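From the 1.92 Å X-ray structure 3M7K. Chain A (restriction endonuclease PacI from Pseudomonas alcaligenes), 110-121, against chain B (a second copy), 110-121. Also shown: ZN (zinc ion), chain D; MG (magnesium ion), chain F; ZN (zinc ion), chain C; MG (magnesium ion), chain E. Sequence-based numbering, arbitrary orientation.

Chain A 110-121: FICNRIKSNIFS
Chain B (110-121) FICNRIKSNIFS

An exact two-fold axis makes this contact meet itself: Ile A115 packs against Ile B115, their CA atoms 5.7 Å apart, with no hydrogen bond anywhere between the stretches. The register runs in reverse, Ile A111 lying nearest Ile B119 and Ile A119 nearest Ile B111, each pair 8.7 Å between CA atoms.

In each chain residues 110-116 are helical, with phi/psi near -65/-45; Arg A114 N bonds to Phe A110 O at 3.1 Å and Ile A115 N to Ile A111 O at 3.0 Å. Ser A117 leaves the helix at phi/psi 47/-133. Beyond it, Asn A118 (-113/23), Ile A119 (-87/-53) and Phe A120 (-103/145) form a turn held by Lys A116 O, which accepts from Ile A119 N at 2.9 Å and Phe A120 N at 3.2 Å. Chain B repeats all of this.

Every isoleucine is m, t. The CA-to-CB bond of Ile A115 points sideways, yet its end comes nearer the partner: Ile A115 CG2 lies 3.9 Å from Ile B115 CD1. Ile A115 CD1 also reaches Phe B120 CE1, at 3.8 Å, near the plane of the ring and at its edge. Branched, wholly apolar side chains suit such a centre, filling space without leaving a polar group unpaired. Ile A111, one helical turn earlier, points toward chain B, with its CD1 4.0 Å from Ile B119 CG2 and its CG2 4.0 Å from Phe B120 CZ. The phenylalanine (chi1 -61°, chi2 102°) thus spans two successive turns of the partner helix.

Polar residues serve elsewhere. Cys A112 points away, its SG binding zinc at 2.4 Å; Asn A113 OD1 binds magnesium at 2.3 Å. A magnesium-bound water donates to Asn A113 O at 2.8 Å and Ser A117 O at 2.7 Å, bridging the helix end.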

# COMPACT_ATOMS: atom_id res chain seq x y z
N PHE A 110 -3.89 -2.92 9.62
CA PHE A 110 -2.55 -2.75 9.04
C PHE A 110 -2.57 -2.63 7.52
O PHE A 110 -1.67 -2.01 6.91
CB PHE A 110 -1.64 -3.90 9.48
CG PHE A 110 -0.15 -3.61 9.34
CD1 PHE A 110 0.37 -2.34 9.60
CD2 PHE A 110 0.73 -4.64 8.98
CE1 PHE A 110 1.73 -2.08 9.48
CE2 PHE A 110 2.12 -4.41 8.90
CZ PHE A 110 2.62 -3.12 9.14
N ILE A 111 -3.59 -3.22 6.88
CA ILE A 111 -3.74 -3.07 5.43
C ILE A 111 -4.02 -1.60 5.07
O ILE A 111 -3.33 -1.03 4.22
CB ILE A 111 -4.78 -4.05 4.82
CG1 ILE A 111 -4.20 -5.47 4.80
CG2 ILE A 111 -5.19 -3.61 3.40
CD1 ILE A 111 -5.16 -6.61 4.33
N CYS A 112 -5.02 -0.98 5.70
CA CYS A 112 -5.35 0.40 5.37
C CYS A 112 -4.24 1.35 5.82
O CYS A 112 -3.94 2.34 5.16
CB CYS A 112 -6.67 0.82 6.03
SG CYS A 112 -8.10 0.03 5.28
N ASN A 113 -3.63 1.05 6.97
CA ASN A 113 -2.56 1.91 7.47
C ASN A 113 -1.43 1.99 6.45
O ASN A 113 -0.90 3.09 6.17
CB ASN A 113 -2.03 1.42 8.86
CG ASN A 113 -1.75 2.59 9.81
OD1 ASN A 113 -1.77 3.77 9.41
ND2 ASN A 113 -1.52 2.28 11.07
N ARG A 114 -1.02 0.84 5.91
CA ARG A 114 0.08 0.80 4.92
C ARG A 114 -0.34 1.44 3.61
O ARG A 114 0.46 2.13 2.96
CB ARG A 114 0.54 -0.62 4.66
CG ARG A 114 1.50 -1.09 5.75
CD ARG A 114 2.27 -2.21 5.21
NE ARG A 114 3.43 -2.61 5.98
CZ ARG A 114 3.76 -3.89 6.16
NH1 ARG A 114 2.95 -4.84 5.70
NH2 ARG A 114 4.87 -4.23 6.81
N ILE A 115 -1.57 1.19 3.19
CA ILE A 115 -2.08 1.82 1.95
C ILE A 115 -2.05 3.34 2.01
O ILE A 115 -1.49 4.01 1.11
CB ILE A 115 -3.49 1.27 1.59
CG1 ILE A 115 -3.32 -0.20 1.17
CG2 ILE A 115 -4.14 2.11 0.47
CD1 ILE A 115 -4.64 -0.97 0.98
N LYS A 116 -2.63 3.89 3.08
CA LYS A 116 -2.66 5.32 3.29
C LYS A 116 -1.22 5.85 3.31
O LYS A 116 -0.94 6.89 2.68
CB LYS A 116 -3.39 5.65 4.61
CG LYS A 116 -3.50 7.15 4.92
CD LYS A 116 -4.35 7.39 6.21
CE LYS A 116 -4.19 8.83 6.75
NZ LYS A 116 -2.93 9.03 7.54
N SER A 117 -0.34 5.13 4.00
CA SER A 117 1.09 5.47 4.10
C SER A 117 1.19 6.96 4.43
O SER A 117 0.48 7.43 5.33
CB SER A 117 1.84 5.15 2.79
OG SER A 117 3.25 5.36 2.95
N ASN A 118 2.05 7.71 3.74
CA ASN A 118 2.01 9.17 3.82
C ASN A 118 1.57 9.77 2.49
O ASN A 118 1.84 10.93 2.20
CB ASN A 118 3.36 9.75 4.26
CG ASN A 118 4.46 9.59 3.21
OD1 ASN A 118 4.34 8.77 2.29
ND2 ASN A 118 5.54 10.34 3.37
N ILE A 119 0.87 8.98 1.70
CA ILE A 119 0.41 9.40 0.38
C ILE A 119 -0.92 10.14 0.47
O ILE A 119 -1.05 11.26 -0.03
CB ILE A 119 0.24 8.16 -0.54
CG1 ILE A 119 1.57 7.46 -0.76
CG2 ILE A 119 -0.35 8.56 -1.90
CD1 ILE A 119 1.43 6.06 -1.41
N PHE A 120 -1.91 9.51 1.11
CA PHE A 120 -3.31 9.98 1.07
C PHE A 120 -3.71 10.70 2.34
O PHE A 120 -3.28 10.32 3.43
CB PHE A 120 -4.27 8.78 0.82
CG PHE A 120 -4.02 8.07 -0.50
CD1 PHE A 120 -3.35 6.86 -0.53
CD2 PHE A 120 -4.42 8.65 -1.70
CE1 PHE A 120 -3.09 6.20 -1.75
CE2 PHE A 120 -4.18 8.02 -2.92
CZ PHE A 120 -3.51 6.78 -2.95
N SER A 121 -4.55 11.73 2.22
CA SER A 121 -5.17 12.32 3.41
C SER A 121 -6.20 11.35 3.98
O SER A 121 -6.59 10.37 3.33
CB SER A 121 -5.86 13.64 3.06
OG SER A 121 -6.97 13.40 2.21
N PHE B 110 3.22 3.08 -9.82
CA PHE B 110 3.86 2.43 -8.66
C PHE B 110 3.02 2.53 -7.39
O PHE B 110 3.12 1.66 -6.49
CB PHE B 110 5.25 3.02 -8.43
CG PHE B 110 6.18 2.16 -7.59
CD1 PHE B 110 6.16 0.76 -7.70
CD2 PHE B 110 7.09 2.75 -6.71
CE1 PHE B 110 7.00 -0.03 -6.94
CE2 PHE B 110 7.98 1.97 -5.96
CZ PHE B 110 7.94 0.57 -6.07
N ILE B 111 2.18 3.56 -7.30
CA ILE B 111 1.26 3.67 -6.15
C ILE B 111 0.25 2.51 -6.16
O ILE B 111 0.09 1.81 -5.16
CB ILE B 111 0.59 5.07 -6.04
CG1 ILE B 111 1.62 6.10 -5.55
CG2 ILE B 111 -0.63 5.02 -5.10
CD1 ILE B 111 1.14 7.59 -5.50
N CYS B 112 -0.44 2.30 -7.29
CA CYS B 112 -1.44 1.24 -7.35
C CYS B 112 -0.78 -0.13 -7.29
O CYS B 112 -1.32 -1.07 -6.70
CB CYS B 112 -2.27 1.34 -8.64
SG CYS B 112 -3.39 2.75 -8.63
N ASN B 113 0.38 -0.26 -7.92
CA ASN B 113 1.08 -1.55 -7.91
C ASN B 113 1.37 -1.98 -6.46
O ASN B 113 1.16 -3.15 -6.09
CB ASN B 113 2.38 -1.51 -8.75
CG ASN B 113 2.59 -2.79 -9.57
OD1 ASN B 113 1.87 -3.79 -9.38
ND2 ASN B 113 3.54 -2.77 -10.48
N ARG B 114 1.89 -1.04 -5.66
CA ARG B 114 2.23 -1.36 -4.25
C ARG B 114 0.98 -1.59 -3.42
O ARG B 114 0.96 -2.47 -2.55
CB ARG B 114 3.04 -0.24 -3.62
CG ARG B 114 4.52 -0.37 -4.00
CD ARG B 114 5.29 0.38 -3.01
NE ARG B 114 6.72 0.15 -3.02
CZ ARG B 114 7.60 1.14 -2.85
NH1 ARG B 114 7.16 2.39 -2.75
NH2 ARG B 114 8.91 0.90 -2.80
N ILE B 115 -0.06 -0.79 -3.67
CA ILE B 115 -1.34 -0.99 -2.95
C ILE B 115 -1.93 -2.38 -3.17
O ILE B 115 -2.25 -3.10 -2.20
CB ILE B 115 -2.34 0.14 -3.29
CG1 ILE B 115 -1.81 1.44 -2.66
CG2 ILE B 115 -3.76 -0.20 -2.77
CD1 ILE B 115 -2.57 2.71 -3.08
N LYS B 116 -2.05 -2.76 -4.44
CA LYS B 116 -2.58 -4.05 -4.81
C LYS B 116 -1.71 -5.14 -4.16
O LYS B 116 -2.26 -6.11 -3.61
CB LYS B 116 -2.59 -4.21 -6.34
CG LYS B 116 -3.14 -5.55 -6.86
CD LYS B 116 -3.22 -5.56 -8.42
CE LYS B 116 -3.45 -6.98 -8.97
NZ LYS B 116 -2.17 -7.80 -9.03
N SER B 117 -0.38 -4.95 -4.21
CA SER B 117 0.59 -5.87 -3.61
C SER B 117 0.20 -7.30 -4.03
O SER B 117 -0.07 -7.53 -5.21
CB SER B 117 0.62 -5.75 -2.08
OG SER B 117 1.67 -6.55 -1.51
N ASN B 118 0.17 -8.24 -3.09
CA ASN B 118 -0.43 -9.55 -3.36
C ASN B 118 -1.69 -9.74 -2.53
O ASN B 118 -2.13 -10.86 -2.29
CB ASN B 118 0.56 -10.70 -3.12
CG ASN B 118 0.91 -10.89 -1.65
OD1 ASN B 118 0.71 -9.99 -0.82
ND2 ASN B 118 1.49 -12.04 -1.32
N ILE B 119 -2.28 -8.64 -2.12
CA ILE B 119 -3.48 -8.66 -1.27
C ILE B 119 -4.74 -8.76 -2.12
O ILE B 119 -5.57 -9.66 -1.89
CB ILE B 119 -3.55 -7.35 -0.43
CG1 ILE B 119 -2.37 -7.27 0.53
CG2 ILE B 119 -4.86 -7.30 0.38
CD1 ILE B 119 -2.21 -5.87 1.18
N PHE B 120 -4.89 -7.86 -3.09
CA PHE B 120 -6.16 -7.68 -3.82
C PHE B 120 -6.12 -8.32 -5.20
O PHE B 120 -5.08 -8.30 -5.87
CB PHE B 120 -6.50 -6.18 -3.95
CG PHE B 120 -6.68 -5.48 -2.62
CD1 PHE B 120 -5.69 -4.67 -2.10
CD2 PHE B 120 -7.84 -5.68 -1.87
CE1 PHE B 120 -5.84 -4.04 -0.85
CE2 PHE B 120 -8.02 -5.07 -0.63
CZ PHE B 120 -7.01 -4.24 -0.11
N SER B 121 -7.25 -8.87 -5.65
CA SER B 121 -7.36 -9.28 -7.06
C SER B 121 -7.42 -8.06 -7.95
O SER B 121 -7.64 -6.93 -7.47
CB SER B 121 -8.60 -10.14 -7.28
OG SER B 121 -9.77 -9.34 -7.09
ZN ZN D . -8.87 -1.24 7.09
MG MG F . -0.77 5.87 9.44
ZN ZN C . -2.51 4.00 -10.41
MG MG E . 1.75 -6.11 -9.16
O HOH W 1 -0.78 5.77 7.08
O HOH W 2 0.58 -5.72 -7.14
O HOH W 3 -0.06 8.07 9.54
O HOH W 4 1.39 -8.39 -9.15